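PDB 1Q1L: chorismate synthase from Aquifex aeolicus, which probably catalyses, with reduced FMN as cofactor, the loss of phosphate from 5-enolpyruvylshikimate-3-phosphate that yields chorismate, the branch point of aromatic amino acid biosynthesis. Local coordinates for residues R45-G50 / E60-E65. Residues are numbered along the deposited sequence; the frame is centred on the assembly and turned at random.
Sequences RRRQRG and EKDTAE
Gln48, in the last turn of helix 37-48, bonds through both ends of its amide to the backbone of the chain leading into strand 64-68, a worked example of a carboxamide using its acceptor and its donor at once on a neighbouring loop. Gln48 OE1 accepts a hydrogen bond from Asp62 N at 2.7 Å, nearly straight (168°), the donor standing above the carbonyl plane. Gln48 NE2 donates one to Glu60 O at 2.9 Å, meeting a lone pair of that carbonyl. An extended chi2 (-171°) sets CD, the amide carbon, out toward the loop. Asp62 OD2 lies 2.8 Å from Gln48 NE2, at an angle too poor for a hydrogen bond. An alanine in place of Gln48 would probably leave Asp62 N and Glu60 O without these mates and the loop freer to shift. The solvent side is looser: Arg45 and Lys61 meet through aliphatic carbons, CD to CD at 4.0 Å, and Arg45 pairs with Glu38. Further in, one water accepts from Arg47 NE and donates to Asp62 OD2, while the direct Arg47 NH2–Asp62 OD2 salt bridge is long, 3.8 Å; the stronger partner of OD2 is Arg140. Asp62 probably offsets part of the repulsion between Arg140 and Arg47, a predicted NADP(+)-binding residue.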
# COMPACT_ATOMS: atom_id res chain seq x y z
N ARG A 45 21.98 18.04 13.02
CA ARG A 45 22.85 18.53 14.09
C ARG A 45 22.17 18.43 15.47
O ARG A 45 22.83 18.13 16.46
CB ARG A 45 23.28 19.97 13.82
CG ARG A 45 24.30 20.10 12.69
CD ARG A 45 25.04 21.43 12.75
NE ARG A 45 24.16 22.58 12.56
CZ ARG A 45 23.72 23.01 11.38
NH1 ARG A 45 24.09 22.39 10.26
NH2 ARG A 45 22.91 24.05 11.31
N ARG A 46 20.87 18.69 15.52
CA ARG A 46 20.14 18.61 16.78
C ARG A 46 20.12 17.18 17.29
O ARG A 46 20.25 16.94 18.49
CB ARG A 46 18.71 19.13 16.60
CG ARG A 46 18.61 20.61 16.25
CD ARG A 46 17.16 21.02 16.06
NE ARG A 46 16.37 20.85 17.28
CZ ARG A 46 15.18 20.25 17.32
NH1 ARG A 46 14.64 19.76 16.21
NH2 ARG A 46 14.53 20.15 18.47
N ARG A 47 19.96 16.21 16.38
CA ARG A 47 19.93 14.81 16.79
C ARG A 47 21.30 14.38 17.32
O ARG A 47 21.39 13.67 18.33
CB ARG A 47 19.56 13.90 15.61
CG ARG A 47 19.29 12.45 16.03
CD ARG A 47 19.24 11.51 14.84
NE ARG A 47 20.57 11.29 14.29
CZ ARG A 47 21.34 10.25 14.58
NH1 ARG A 47 20.93 9.31 15.42
NH2 ARG A 47 22.55 10.16 14.05
N GLN A 48 22.36 14.81 16.65
CA GLN A 48 23.72 14.46 17.07
C GLN A 48 24.02 14.92 18.49
O GLN A 48 24.57 14.17 19.29
CB GLN A 48 24.76 15.06 16.13
CG GLN A 48 24.84 14.38 14.78
CD GLN A 48 26.01 14.87 13.96
OE1 GLN A 48 26.10 16.05 13.61
NE2 GLN A 48 26.93 13.97 13.64
N ARG A 49 23.65 16.16 18.81
CA ARG A 49 23.89 16.72 20.13
C ARG A 49 22.95 16.12 21.17
O ARG A 49 22.93 16.55 22.33
CB ARG A 49 23.72 18.24 20.11
CG ARG A 49 24.60 18.96 19.09
CD ARG A 49 24.69 20.46 19.36
NE ARG A 49 24.12 21.28 18.29
CZ ARG A 49 22.82 21.42 18.06
NH1 ARG A 49 21.93 20.79 18.83
NH2 ARG A 49 22.40 22.19 17.07
N GLY A 50 22.17 15.13 20.76
CA GLY A 50 21.22 14.50 21.66
C GLY A 50 21.75 13.30 22.43
O GLY A 50 21.08 12.79 23.33
N GLU A 60 32.86 15.78 11.96
CA GLU A 60 32.08 14.98 12.90
C GLU A 60 30.59 15.24 12.72
O GLU A 60 29.76 14.36 12.95
CB GLU A 60 32.49 15.30 14.33
CG GLU A 60 31.78 14.47 15.39
CD GLU A 60 32.14 14.89 16.80
OE1 GLU A 60 31.83 16.04 17.18
OE2 GLU A 60 32.72 14.06 17.54
N LYS A 61 30.25 16.46 12.30
CA LYS A 61 28.86 16.84 12.10
C LYS A 61 28.19 16.14 10.92
O LYS A 61 28.74 16.10 9.82
CB LYS A 61 28.75 18.36 11.93
CG LYS A 61 29.29 19.15 13.11
CD LYS A 61 28.92 20.62 13.04
CE LYS A 61 29.49 21.39 14.22
NZ LYS A 61 29.14 20.75 15.53
N ASP A 62 27.01 15.59 11.16
CA ASP A 62 26.25 14.92 10.12
C ASP A 62 25.76 15.93 9.10
O ASP A 62 25.27 17.00 9.46
CB ASP A 62 25.04 14.18 10.70
CG ASP A 62 25.38 12.78 11.15
OD1 ASP A 62 25.99 12.03 10.36
OD2 ASP A 62 25.02 12.42 12.30
N THR A 63 25.90 15.59 7.83
CA THR A 63 25.45 16.46 6.76
C THR A 63 24.79 15.62 5.68
O THR A 63 25.20 14.48 5.41
CB THR A 63 26.62 17.24 6.14
OG1 THR A 63 27.70 16.34 5.85
CG2 THR A 63 27.11 18.32 7.09
N ALA A 64 23.76 16.18 5.07
CA ALA A 64 23.06 15.48 4.01
C ALA A 64 23.31 16.17 2.69
O ALA A 64 23.39 17.40 2.62
CB ALA A 64 21.57 15.47 4.31
N GLU A 65 23.47 15.38 1.64
CA GLU A 65 23.67 15.93 0.31
C GLU A 65 22.41 15.62 -0.46
O GLU A 65 21.94 14.48 -0.45
CB GLU A 65 24.88 15.29 -0.38
CG GLU A 65 24.87 15.48 -1.90
CD GLU A 65 26.18 15.13 -2.58
OE1 GLU A 65 26.80 14.10 -2.23
OE2 GLU A 65 26.59 15.89 -3.48
O HOH W 1 22.38 13.07 13.11